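Local coordinates for protein type I modular polyketide synthase (Streptomyces albus subsp. albus, PDB 6IYT) that probably selects an ethylmalonyl-type extender unit from its coenzyme A thioester and transfers it towards the acyl carrier protein during salinomycin assembly, at residues 38-43 against 452-457; 44-49 against 437-442; 60-65 against 104-109; 93-98 against 427-432. One frame throughout, in Å; residues are numbered along the deposited sequence.

Interaction 1. Residues 38-43 against 452-457; sequences SGDPLV and AGRGAK
Arg454 reaches across from the loop 452-457 and lays its guanidinium against the loop at Gly39, Asp40 and Pro41. The flat group meets the proline ring with a face. Pro41 CD stands over that face, 3.3 Å above its plane and offset toward the rim, with the nearest nitrogen, NH1, 3.3 Å from Pro41 CG. Asp40 CA and Gly39 O lie over the same face, the latter 3.5 Å from Arg454 NE, while Leu42 O sits near the plane at the edge. Bends at chi2 (-65°) and chi3 (-51°) fold the arginine chain, so that its end reaches the proline although the CB does not point there.

The polar contacts are weak or long. Arg454 NH1 gives a weak hydrogen bond to Pro41 O, 3.4 Å long and far from straight. The carboxylate of Asp40 is turned 69° from the guanidinium plane, and its OD1 stays 3.7 Å from Arg454 NH2, a long salt bridge that places opposite charges together without a close fit. Thr75 of helix 74-84 also touches the arginine side chain.

Two loops meet here near the surface: the one entering the edge strand 43-49 and the one following helix 428-439. Such a meeting of the chain's two ends fits the linker region beside the catalytic core in polyketide synthase acyltransferases, where a segment after the acyltransferase probably runs back along the preceding linker.

Interaction 2. Residues 44-49 against 437-442; sequences PWIVSA and EAWTRG
Ile46 packs against the benzo end of Trp439, the two side chains crossing at about a right angle. The isoleucine CD1 stands over one face of the indole, 3.8 Å above its plane and displaced toward the rim, with Trp439 CZ2 3.9 Å away. Its CB comes at the ring obliquely, 3.8 Å from Trp439 CH2. Val47 O meets the same ring at its edge, near the plane and 3.9 Å from Trp439 CH2. Ser48 CB makes a slightly longer touch, 4.3 Å from Trp439 CH2.

A side-chain torsion sets up the encounter. Trp439 carries CG opposite its backbone N (chi1 176°), and this sends the indole from the C-terminal part of the helix toward the strand. Further out, Arg91 holds the tryptophan twice, by a cation-pi contact with the ring and a hydrogen bond to Trp439 O, and Trp447 adds an edge-to-face ring contact. The hydroxyl of Ser48 is engaged by Phe88 N. Behind the tryptophan the chain leaves the helix through a Schellman motif, in which Gly442, at positive phi, gives its N-H to Trp439 O at 2.9 Å.

Strand 43-49 is an outer strand of the antiparallel three-stranded sheet and pairs with strand 90-96, whose Val93 also touches Trp439. Helix 428-439 thus packs on the sheet face that bears Ile46 and Ser48, while Trp45 and Val47 point to helix 52-67 on the other.

Interaction 3. Residues 60-65 against 104-109; sequences ARLGRH and TGLEAP
Leu62 and Leu106 meet as two branched aliphatic side chains, and no ring or other flat side-chain group takes part between the segments. The flat group next door is the indole of Trp45 in strand 43-49, which touches both leucines through its six-membered ring.

The leucines cross at about a right angle. Leu106 puts both methyls into the contact, CD1 at 3.9 Å and CD2 at 4.0 Å from Leu62 CD1, and its CD1 is also 3.9 Å from Leu62 CB. The same methyl reaches the backbone of the helix, where Leu106 CD1 is 3.7 Å from Gly63 N. The CA atoms of Gly63 and Leu106 come within 6.8 Å. Leu106 is aimed by a first torsion of -74°, which sets CG beside the backbone N and lets the branch end point at helix 52-67.

On the other segment the chain turns through a type I beta turn from Gly105 to Ala108, closed by Ala108 N to Gly105 O at 2.9 Å. Leu106 O also accepts a hydrogen bond from Arg59 NE of helix 52-67, so a polar tie lies beside the apolar contact. Val94 of strand 90-96 touches Leu106 as well. In the fold, the contact joins helix 52-67 to the connection between helix 99-105 and strand 111-114.

Leu62 and Leu106 are both buried, and methyl groups supply the touching surfaces of their side chains. Between the two leucines, cohesion therefore rests on complementary shape and on the exclusion of water, without a directional bond.

Interaction 4. Residues 93-98 against 427-432; sequences VVLGTT and GPRRVL
Leu95 meets Leu432 on one side and Arg429 on the other, and the two halves of this contact differ in character. The leucine half is apolar and buried. Leu95 CD2 lies 4.0 Å from Leu432 CB and 4.1 Å from Leu432 CD1, the two chains crossing at a slant, and Pro44 of the adjacent strand touches both leucines. A first torsion of -54°, with CG beside the backbone N, directs the branch of Leu95 toward the helix, where CD2 meets Leu432 and CD1 meets Arg429.

The shortest single approach is on the arginine side: Leu95 CD1 comes obliquely to the guanidinium, 3.6 Å from Arg429 NH2. This arginine is the exposed member of the contact. Its chain leaves the helix extended through the first two torsions and then bends at chi3 (-75°), which brings the charged end to Leu95. No direct polar bond reaches from Arg429 to the strand. A water links them instead, in the guanidinium plane at its edge: it accepts from Arg429 NH1 at 3.0 Å and donates to Leu95 O at 2.9 Å. The stronger partner of the arginine lies elsewhere, since NH2 forms a salt bridge with Asp110 OD2. The other oxygen of that carboxylate, OD1, accepts from Leu95 N.

Asp110 thus ties the backbone of the sheet to the helix that carries Arg429. Apolar packing holds the interior of the interface between strand 90-96 and helix 428-439, while at the margin the bridging water and the bond to Asp110, outside both segments, probably fix the orientation of the guanidinium.

How the interactions relate
Interactions 2 and 4 bring helix 428-439 against neighbouring strands of one sheet: their centres are 13 Å apart, and Trp45 N probably bonds to Val94 O (2.8 Å) between them. Interaction 3 lies on the sheet's other face, its centre 15 Å from that of interaction 2, and Trp45 links the two. Interaction 1 extends the edge strand to the surface; Val43 N probably bonds to Gly96 O at 2.7 Å, and Leu42 packs on Arg429, joining it to interaction 4. Along the chain the other three are nested within the loop closed by interaction 1. None of the segments includes the GxSxG sequence, which probably carries the nucleophile, so the four describe the linker region and its junction with helix 428-439.

Interaction 1. Residues 38-43 against 452-457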
loop_
_atom_site.group_PDB
_atom_site.type_symbol
_atom_site.label_atom_id
_atom_site.label_comp_id
_atom_site.label_asym_id
_atom_site.label_seq_id
_atom_site.Cartn_x
_atom_site.Cartn_y
_atom_site.Cartn_z
ATOM N N SER A 38 -6.900 -0.798 -20.124
ATOM C CA SER A 38 -7.071 -0.526 -21.543
ATOM C C SER A 38 -6.292 -1.538 -22.386
ATOM O O SER A 38 -5.480 -2.299 -21.877
ATOM C CB SER A 38 -6.552 0.868 -21.858
ATOM O OG SER A 38 -5.202 0.981 -21.419
ATOM N N GLY A 39 -6.539 -1.523 -23.690
ATOM C CA GLY A 39 -5.820 -2.406 -24.622
ATOM C C GLY A 39 -6.108 -3.888 -24.410
ATOM O O GLY A 39 -7.261 -4.292 -24.200
ATOM N N ASP A 40 -5.039 -4.685 -24.376
ATOM C CA ASP A 40 -5.150 -6.147 -24.424
ATOM C C ASP A 40 -4.272 -6.788 -23.346
ATOM O O ASP A 40 -3.347 -7.529 -23.650
ATOM C CB ASP A 40 -4.739 -6.659 -25.798
ATOM C CG ASP A 40 -5.781 -6.374 -26.855
ATOM O OD1 ASP A 40 -6.952 -6.730 -26.636
ATOM O OD2 ASP A 40 -5.433 -5.767 -27.889
ATOM N N PRO A 41 -4.569 -6.489 -22.089
ATOM C CA PRO A 41 -3.854 -7.063 -20.976
ATOM C C PRO A 41 -4.142 -8.581 -20.839
ATOM O O PRO A 41 -5.118 -9.095 -21.391
ATOM C CB PRO A 41 -4.430 -6.304 -19.787
ATOM C CG PRO A 41 -5.851 -6.082 -20.177
ATOM C CD PRO A 41 -5.847 -5.882 -21.670
ATOM N N LEU A 42 -3.404 -9.231 -19.991
ATOM C CA LEU A 42 -3.738 -10.559 -19.633
ATOM C C LEU A 42 -5.061 -10.603 -18.875
ATOM O O LEU A 42 -5.559 -9.579 -18.387
ATOM C CB LEU A 42 -2.587 -11.231 -18.845
ATOM C CG LEU A 42 -2.379 -10.912 -17.388
ATOM C CD1 LEU A 42 -1.259 -11.764 -16.823
ATOM C CD2 LEU A 42 -2.071 -9.450 -17.207
ATOM N N VAL A 43 -5.616 -11.807 -18.805
ATOM C CA VAL A 43 -6.991 -12.071 -18.376
ATOM C C VAL A 43 -6.878 -12.967 -17.119
ATOM O O VAL A 43 -6.078 -13.882 -17.137
ATOM C CB VAL A 43 -7.675 -12.956 -19.474
ATOM C CG1 VAL A 43 -9.123 -13.183 -19.167
ATOM C CG2 VAL A 43 -7.460 -12.344 -20.861
ATOM N N ALA A 452 -14.274 -4.674 -18.131
ATOM C CA ALA A 452 -14.849 -3.432 -18.700
ATOM C C ALA A 452 -14.043 -2.989 -19.917
ATOM O O ALA A 452 -12.800 -2.974 -19.883
ATOM C CB ALA A 452 -14.880 -2.341 -17.663
ATOM N N GLY A 453 -14.750 -2.821 -21.045
ATOM C CA GLY A 453 -14.159 -2.267 -22.255
ATOM C C GLY A 453 -13.545 -3.308 -23.174
ATOM O O GLY A 453 -12.961 -2.964 -24.204
ATOM N N ARG A 454 -13.555 -4.577 -22.757
ATOM C CA ARG A 454 -12.845 -5.615 -23.523
ATOM C C ARG A 454 -13.729 -6.184 -24.635
ATOM O O ARG A 454 -13.286 -7.041 -25.392
ATOM C CB ARG A 454 -12.394 -6.747 -22.610
ATOM C CG ARG A 454 -11.456 -6.322 -21.480
ATOM C CD ARG A 454 -10.108 -5.805 -22.010
ATOM N NE ARG A 454 -9.487 -6.734 -22.960
ATOM C CZ ARG A 454 -8.678 -7.753 -22.628
ATOM N NH1 ARG A 454 -8.338 -7.979 -21.354
ATOM N NH2 ARG A 454 -8.142 -8.505 -23.588
ATOM N N GLY A 455 -15.008 -5.851 -24.586
ATOM C CA GLY A 455 -15.984 -6.374 -25.538
ATOM C C GLY A 455 -16.299 -7.851 -25.344
ATOM O O GLY A 455 -16.530 -8.568 -26.310
ATOM N N ALA A 456 -16.219 -8.320 -24.094
ATOM C CA ALA A 456 -16.479 -9.736 -23.759
ATOM C C ALA A 456 -17.978 -10.068 -23.775
ATOM O O ALA A 456 -18.835 -9.174 -23.646
ATOM C CB ALA A 456 -15.888 -10.075 -22.391
ATOM N N LYS A 457 -18.294 -11.347 -23.950
ATOM C CA LYS A 457 -19.676 -11.820 -23.820
ATOM C C LYS A 457 -19.692 -13.153 -23.109
ATOM O O LYS A 457 -18.709 -13.917 -23.173
ATOM C CB LYS A 457 -20.325 -11.979 -25.188
ATOM C CG LYS A 457 -19.438 -12.681 -26.205
ATOM C CD LYS A 457 -20.177 -12.952 -27.513
ATOM C CE LYS A 457 -20.842 -14.322 -27.491
ATOM N NZ LYS A 457 -22.204 -14.306 -28.108
#

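Interaction 2. Residues 44-49 against 437-442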
loop_
_atom_site.group_PDB
_atom_site.type_symbol
_atom_site.label_atom_id
_atom_site.label_comp_id
_atom_site.label_asym_id
_atom_site.label_seq_id
_atom_site.Cartn_x
_atom_site.Cartn_y
_atom_site.Cartn_z
ATOM N N PRO A 44 -7.805 -12.815 -16.139
ATOM C CA PRO A 44 -7.962 -13.828 -15.091
ATOM C C PRO A 44 -9.078 -14.808 -15.384
ATOM O O PRO A 44 -10.140 -14.423 -15.823
ATOM C CB PRO A 44 -8.323 -12.991 -13.868
ATOM C CG PRO A 44 -9.181 -11.906 -14.427
ATOM C CD PRO A 44 -8.575 -11.598 -15.813
ATOM N N TRP A 45 -8.822 -16.089 -15.120
ATOM C CA TRP A 45 -9.852 -17.096 -15.074
ATOM C C TRP A 45 -10.009 -17.528 -13.608
ATOM O O TRP A 45 -9.071 -18.111 -13.029
ATOM C CB TRP A 45 -9.429 -18.321 -15.887
ATOM C CG TRP A 45 -9.601 -18.208 -17.339
ATOM C CD1 TRP A 45 -10.000 -17.093 -18.052
ATOM C CD2 TRP A 45 -9.460 -19.267 -18.290
ATOM N NE1 TRP A 45 -10.028 -17.388 -19.394
ATOM C CE2 TRP A 45 -9.710 -18.717 -19.565
ATOM C CE3 TRP A 45 -9.122 -20.638 -18.188
ATOM C CZ2 TRP A 45 -9.634 -19.486 -20.736
ATOM C CZ3 TRP A 45 -9.070 -21.390 -19.326
ATOM C CH2 TRP A 45 -9.326 -20.819 -20.593
ATOM N N ILE A 46 -11.141 -17.192 -12.993
ATOM C CA ILE A 46 -11.337 -17.491 -11.589
ATOM C C ILE A 46 -12.150 -18.773 -11.461
ATOM O O ILE A 46 -12.919 -19.084 -12.338
ATOM C CB ILE A 46 -11.990 -16.346 -10.798
ATOM C CG1 ILE A 46 -13.446 -16.189 -11.159
ATOM C CG2 ILE A 46 -11.242 -15.038 -11.045
ATOM C CD1 ILE A 46 -14.146 -15.177 -10.307
ATOM N N VAL A 47 -11.731 -19.630 -10.540
ATOM C CA VAL A 47 -12.383 -20.944 -10.324
ATOM C C VAL A 47 -12.593 -21.157 -8.834
ATOM O O VAL A 47 -11.721 -20.814 -8.027
ATOM C CB VAL A 47 -11.478 -22.090 -10.874
ATOM C CG1 VAL A 47 -12.249 -23.384 -11.026
ATOM C CG2 VAL A 47 -10.878 -21.696 -12.198
ATOM N N SER A 48 -13.703 -21.806 -8.446
ATOM C CA SER A 48 -13.920 -22.110 -7.052
ATOM C C SER A 48 -14.781 -23.333 -6.878
ATOM O O SER A 48 -15.516 -23.742 -7.799
ATOM C CB SER A 48 -14.553 -20.925 -6.312
ATOM O OG SER A 48 -15.876 -20.679 -6.759
ATOM N N ALA A 49 -14.618 -23.963 -5.735
ATOM C CA ALA A 49 -15.331 -25.219 -5.414
ATOM C C ALA A 49 -15.358 -25.386 -3.903
ATOM O O ALA A 49 -14.907 -24.513 -3.179
ATOM C CB ALA A 49 -14.630 -26.392 -6.058
ATOM N N GLU A 437 -4.882 -12.726 -4.756
ATOM C CA GLU A 437 -4.421 -13.001 -3.414
ATOM C C GLU A 437 -5.456 -12.603 -2.346
ATOM O O GLU A 437 -5.648 -13.326 -1.364
ATOM C CB GLU A 437 -3.076 -12.316 -3.170
ATOM C CG GLU A 437 -1.927 -13.028 -3.886
ATOM C CD GLU A 437 -0.619 -12.236 -3.878
ATOM O OE1 GLU A 437 -0.627 -11.029 -3.516
ATOM O OE2 GLU A 437 0.409 -12.840 -4.215
ATOM N N ALA A 438 -6.137 -11.488 -2.557
ATOM C CA ALA A 438 -7.229 -11.066 -1.656
ATOM C C ALA A 438 -8.465 -11.973 -1.805
ATOM O O ALA A 438 -9.014 -12.465 -0.823
ATOM C CB ALA A 438 -7.601 -9.631 -1.928
ATOM N N TRP A 439 -8.904 -12.160 -3.041
ATOM C CA TRP A 439 -10.164 -12.870 -3.312
ATOM C C TRP A 439 -10.063 -14.341 -2.901
ATOM O O TRP A 439 -11.015 -14.899 -2.337
ATOM C CB TRP A 439 -10.524 -12.770 -4.791
ATOM C CG TRP A 439 -11.787 -13.560 -5.203
ATOM C CD1 TRP A 439 -13.108 -13.238 -4.923
ATOM C CD2 TRP A 439 -11.816 -14.825 -5.847
ATOM N NE1 TRP A 439 -13.950 -14.172 -5.488
ATOM C CE2 TRP A 439 -13.177 -15.182 -6.022
ATOM C CE3 TRP A 439 -10.836 -15.673 -6.351
ATOM C CZ2 TRP A 439 -13.552 -16.354 -6.659
ATOM C CZ3 TRP A 439 -11.224 -16.840 -6.989
ATOM C CH2 TRP A 439 -12.570 -17.149 -7.162
ATOM N N THR A 440 -8.911 -14.963 -3.141
ATOM C CA THR A 440 -8.780 -16.374 -2.804
ATOM C C THR A 440 -8.802 -16.563 -1.309
ATOM O O THR A 440 -9.085 -17.671 -0.835
ATOM C CB THR A 440 -7.516 -17.039 -3.372
ATOM O OG1 THR A 440 -6.362 -16.343 -2.903
ATOM C CG2 THR A 440 -7.553 -17.079 -4.906
ATOM N N ARG A 441 -8.552 -15.486 -0.557
ATOM C CA ARG A 441 -8.652 -15.525 0.917
ATOM C C ARG A 441 -9.988 -15.005 1.435
ATOM O O ARG A 441 -10.183 -14.896 2.651
ATOM C CB ARG A 441 -7.522 -14.723 1.569
ATOM C CG ARG A 441 -6.131 -15.274 1.321
ATOM C CD ARG A 441 -5.670 -16.234 2.403
ATOM N NE ARG A 441 -5.971 -15.773 3.763
ATOM C CZ ARG A 441 -5.159 -15.029 4.511
ATOM N NH1 ARG A 441 -4.034 -14.536 4.014
ATOM N NH2 ARG A 441 -5.555 -14.661 5.708
ATOM N N GLY A 442 -10.897 -14.638 0.529
ATOM C CA GLY A 442 -12.301 -14.414 0.916
ATOM C C GLY A 442 -12.787 -12.983 0.757
ATOM O O GLY A 442 -13.919 -12.660 1.117
#

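Interaction 3. Residues 60-65 against 104-109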
loop_
_atom_site.group_PDB
_atom_site.type_symbol
_atom_site.label_atom_id
_atom_site.label_comp_id
_atom_site.label_asym_id
_atom_site.label_seq_id
_atom_site.Cartn_x
_atom_site.Cartn_y
_atom_site.Cartn_z
ATOM N N ALA A 60 -9.954 -29.417 -13.860
ATOM C CA ALA A 60 -9.880 -30.485 -14.863
ATOM C C ALA A 60 -11.031 -30.442 -15.848
ATOM O O ALA A 60 -10.833 -30.658 -17.059
ATOM C CB ALA A 60 -9.832 -31.844 -14.176
ATOM N N ARG A 61 -12.232 -30.138 -15.360
ATOM C CA ARG A 61 -13.427 -30.085 -16.232
ATOM C C ARG A 61 -13.361 -28.871 -17.193
ATOM O O ARG A 61 -13.693 -28.980 -18.400
ATOM C CB ARG A 61 -14.697 -30.029 -15.386
ATOM C CG ARG A 61 -15.004 -31.354 -14.681
ATOM C CD ARG A 61 -16.065 -31.195 -13.619
ATOM N NE ARG A 61 -17.328 -30.760 -14.196
ATOM C CZ ARG A 61 -18.163 -31.562 -14.836
ATOM N NH1 ARG A 61 -17.969 -32.879 -14.798
ATOM N NH2 ARG A 61 -19.274 -31.064 -15.378
ATOM N N LEU A 62 -12.889 -27.745 -16.673
ATOM C CA LEU A 62 -12.612 -26.565 -17.528
ATOM C C LEU A 62 -11.556 -26.858 -18.619
ATOM O O LEU A 62 -11.724 -26.472 -19.785
ATOM C CB LEU A 62 -12.162 -25.397 -16.652
ATOM C CG LEU A 62 -12.776 -24.048 -16.895
ATOM C CD1 LEU A 62 -11.808 -22.948 -16.483
ATOM C CD2 LEU A 62 -13.304 -23.837 -18.308
ATOM N N GLY A 63 -10.464 -27.499 -18.231
ATOM C CA GLY A 63 -9.411 -27.878 -19.159
ATOM C C GLY A 63 -9.952 -28.711 -20.310
ATOM O O GLY A 63 -9.654 -28.468 -21.465
ATOM N N ARG A 64 -10.799 -29.676 -19.987
ATOM C CA ARG A 64 -11.387 -30.514 -20.993
ATOM C C ARG A 64 -12.321 -29.747 -21.867
ATOM O O ARG A 64 -12.351 -29.947 -23.074
ATOM C CB ARG A 64 -12.151 -31.652 -20.324
ATOM C CG ARG A 64 -11.266 -32.760 -19.886
ATOM C CD ARG A 64 -12.105 -33.958 -19.467
ATOM N NE ARG A 64 -11.269 -34.988 -18.953
ATOM C CZ ARG A 64 -11.684 -36.213 -18.668
ATOM N NH1 ARG A 64 -12.971 -36.541 -18.805
ATOM N NH2 ARG A 64 -10.811 -37.100 -18.279
ATOM N N HIS A 65 -13.151 -28.917 -21.244
ATOM C CA HIS A 65 -14.060 -28.075 -21.959
ATOM C C HIS A 65 -13.318 -27.267 -23.026
ATOM O O HIS A 65 -13.668 -27.310 -24.219
ATOM C CB HIS A 65 -14.745 -27.140 -20.994
ATOM C CG HIS A 65 -15.723 -26.225 -21.637
ATOM N ND1 HIS A 65 -17.001 -26.625 -21.958
ATOM C CD2 HIS A 65 -15.694 -24.883 -21.821
ATOM C CE1 HIS A 65 -17.680 -25.591 -22.420
ATOM N NE2 HIS A 65 -16.904 -24.523 -22.355
ATOM N N THR A 104 -3.363 -24.326 -20.081
ATOM C CA THR A 104 -2.129 -24.864 -19.481
ATOM C C THR A 104 -2.010 -24.481 -17.983
ATOM O O THR A 104 -1.578 -25.287 -17.133
ATOM C CB THR A 104 -0.898 -24.322 -20.271
ATOM O OG1 THR A 104 -0.745 -25.080 -21.474
ATOM C CG2 THR A 104 0.373 -24.392 -19.454
ATOM N N GLY A 105 -2.413 -23.260 -17.660
ATOM C CA GLY A 105 -2.236 -22.739 -16.319
ATOM C C GLY A 105 -3.186 -23.344 -15.304
ATOM O O GLY A 105 -2.966 -23.240 -14.104
ATOM N N LEU A 106 -4.259 -23.966 -15.783
ATOM C CA LEU A 106 -5.191 -24.655 -14.885
ATOM C C LEU A 106 -4.496 -25.811 -14.211
ATOM O O LEU A 106 -4.911 -26.265 -13.164
ATOM C CB LEU A 106 -6.417 -25.161 -15.644
ATOM C CG LEU A 106 -7.424 -24.113 -16.061
ATOM C CD1 LEU A 106 -8.353 -24.625 -17.139
ATOM C CD2 LEU A 106 -8.210 -23.628 -14.871
ATOM N N GLU A 107 -3.392 -26.256 -14.788
ATOM C CA GLU A 107 -2.612 -27.304 -14.171
ATOM C C GLU A 107 -1.812 -26.788 -12.990
ATOM O O GLU A 107 -1.466 -27.553 -12.101
ATOM C CB GLU A 107 -1.673 -27.954 -15.197
ATOM C CG GLU A 107 -2.374 -28.869 -16.193
ATOM C CD GLU A 107 -1.686 -28.904 -17.553
ATOM O OE1 GLU A 107 -0.705 -28.146 -17.750
ATOM O OE2 GLU A 107 -2.170 -29.641 -18.451
ATOM N N ALA A 108 -1.596 -25.477 -12.931
ATOM C CA ALA A 108 -0.806 -24.886 -11.839
ATOM C C ALA A 108 -1.151 -23.431 -11.626
ATOM O O ALA A 108 -0.433 -22.542 -12.100
ATOM C CB ALA A 108 0.673 -25.012 -12.140
ATOM N N PRO A 109 -2.297 -23.170 -11.012
ATOM C CA PRO A 109 -2.785 -21.802 -11.047
ATOM C C PRO A 109 -1.819 -20.817 -10.398
ATOM O O PRO A 109 -1.132 -21.153 -9.415
ATOM C CB PRO A 109 -4.076 -21.880 -10.241
ATOM C CG PRO A 109 -4.562 -23.271 -10.504
ATOM C CD PRO A 109 -3.316 -24.107 -10.526
#

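Interaction 4. Residues 93-98 against 427-432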
loop_
_atom_site.group_PDB
_atom_site.type_symbol
_atom_site.label_atom_id
_atom_site.label_comp_id
_atom_site.label_asym_id
_atom_site.label_seq_id
_atom_site.Cartn_x
_atom_site.Cartn_y
_atom_site.Cartn_z
ATOM N N VAL A 93 -7.003 -18.677 -9.135
ATOM C CA VAL A 93 -7.011 -17.792 -10.268
ATOM C C VAL A 93 -5.849 -18.132 -11.192
ATOM O O VAL A 93 -4.705 -18.265 -10.757
ATOM C CB VAL A 93 -6.912 -16.348 -9.833
ATOM C CG1 VAL A 93 -6.900 -15.424 -11.029
ATOM C CG2 VAL A 93 -8.033 -16.012 -8.837
ATOM N N VAL A 94 -6.166 -18.274 -12.466
ATOM C CA VAL A 94 -5.182 -18.410 -13.512
ATOM C C VAL A 94 -5.087 -17.110 -14.311
ATOM O O VAL A 94 -6.115 -16.534 -14.664
ATOM C CB VAL A 94 -5.603 -19.559 -14.481
ATOM C CG1 VAL A 94 -4.518 -19.834 -15.475
ATOM C CG2 VAL A 94 -5.905 -20.817 -13.689
ATOM N N LEU A 95 -3.866 -16.753 -14.722
ATOM C CA LEU A 95 -3.616 -15.548 -15.530
ATOM C C LEU A 95 -2.952 -15.899 -16.840
ATOM O O LEU A 95 -2.121 -16.804 -16.895
ATOM C CB LEU A 95 -2.741 -14.564 -14.773
ATOM C CG LEU A 95 -3.234 -14.150 -13.377
ATOM C CD1 LEU A 95 -2.199 -13.246 -12.752
ATOM C CD2 LEU A 95 -4.571 -13.456 -13.451
ATOM N N GLY A 96 -3.375 -15.227 -17.909
ATOM C CA GLY A 96 -2.746 -15.395 -19.211
ATOM C C GLY A 96 -3.485 -14.638 -20.282
ATOM O O GLY A 96 -4.476 -13.976 -20.018
ATOM N N THR A 97 -3.023 -14.756 -21.515
ATOM C CA THR A 97 -3.636 -14.020 -22.599
ATOM C C THR A 97 -4.367 -14.932 -23.587
ATOM O O THR A 97 -5.525 -14.677 -23.954
ATOM C CB THR A 97 -2.608 -13.187 -23.347
ATOM O OG1 THR A 97 -1.997 -12.281 -22.436
ATOM C CG2 THR A 97 -3.285 -12.391 -24.459
ATOM N N THR A 98 -3.726 -16.015 -23.969
ATOM C CA THR A 98 -4.331 -16.937 -24.891
ATOM C C THR A 98 -5.032 -18.000 -24.114
ATOM O O THR A 98 -4.664 -18.284 -22.980
ATOM C CB THR A 98 -3.276 -17.567 -25.786
ATOM O OG1 THR A 98 -2.439 -18.453 -25.015
ATOM C CG2 THR A 98 -2.420 -16.463 -26.425
ATOM N N GLY A 427 2.391 -3.663 -13.345
ATOM C CA GLY A 427 1.372 -3.627 -14.371
ATOM C C GLY A 427 0.184 -4.543 -14.107
ATOM O O GLY A 427 -0.098 -4.924 -12.972
ATOM N N PRO A 428 -0.519 -4.916 -15.167
ATOM C CA PRO A 428 -1.754 -5.607 -14.914
ATOM C C PRO A 428 -1.560 -6.944 -14.238
ATOM O O PRO A 428 -2.373 -7.319 -13.391
ATOM C CB PRO A 428 -2.342 -5.771 -16.305
ATOM C CG PRO A 428 -1.857 -4.584 -17.020
ATOM C CD PRO A 428 -0.479 -4.331 -16.514
ATOM N N ARG A 429 -0.486 -7.663 -14.556
ATOM C CA ARG A 429 -0.282 -8.927 -13.858
ATOM C C ARG A 429 -0.202 -8.709 -12.335
ATOM O O ARG A 429 -0.840 -9.431 -11.561
ATOM C CB ARG A 429 0.931 -9.684 -14.347
ATOM C CG ARG A 429 1.225 -10.897 -13.449
ATOM C CD ARG A 429 2.396 -11.709 -13.937
ATOM N NE ARG A 429 2.033 -12.503 -15.083
ATOM C CZ ARG A 429 1.425 -13.685 -14.993
ATOM N NH1 ARG A 429 1.182 -14.367 -16.079
ATOM N NH2 ARG A 429 1.153 -14.224 -13.794
ATOM N N ARG A 430 0.584 -7.737 -11.906
ATOM C CA ARG A 430 0.693 -7.450 -10.476
ATOM C C ARG A 430 -0.641 -7.070 -9.832
ATOM O O ARG A 430 -0.977 -7.566 -8.756
ATOM C CB ARG A 430 1.735 -6.347 -10.209
ATOM C CG ARG A 430 1.933 -6.043 -8.743
ATOM C CD ARG A 430 2.469 -7.215 -7.979
ATOM N NE ARG A 430 1.437 -7.934 -7.222
ATOM C CZ ARG A 430 1.665 -8.990 -6.449
ATOM N NH1 ARG A 430 2.846 -9.608 -6.479
ATOM N NH2 ARG A 430 0.679 -9.508 -5.728
ATOM N N VAL A 431 -1.404 -6.207 -10.475
ATOM C CA VAL A 431 -2.730 -5.828 -9.954
ATOM C C VAL A 431 -3.606 -7.071 -9.831
ATOM O O VAL A 431 -4.258 -7.288 -8.804
ATOM C CB VAL A 431 -3.405 -4.777 -10.833
ATOM C CG1 VAL A 431 -4.825 -4.505 -10.369
ATOM C CG2 VAL A 431 -2.577 -3.481 -10.810
ATOM N N LEU A 432 -3.756 -7.794 -10.929
ATOM C CA LEU A 432 -4.597 -8.994 -10.910
ATOM C C LEU A 432 -4.131 -10.007 -9.881
ATOM O O LEU A 432 -4.965 -10.735 -9.294
ATOM C CB LEU A 432 -4.635 -9.639 -12.294
ATOM C CG LEU A 432 -5.362 -8.856 -13.400
ATOM C CD1 LEU A 432 -5.247 -9.604 -14.721
ATOM C CD2 LEU A 432 -6.814 -8.611 -13.054
HETATM O O HOH W 1 0.418 -17.183 -15.604
#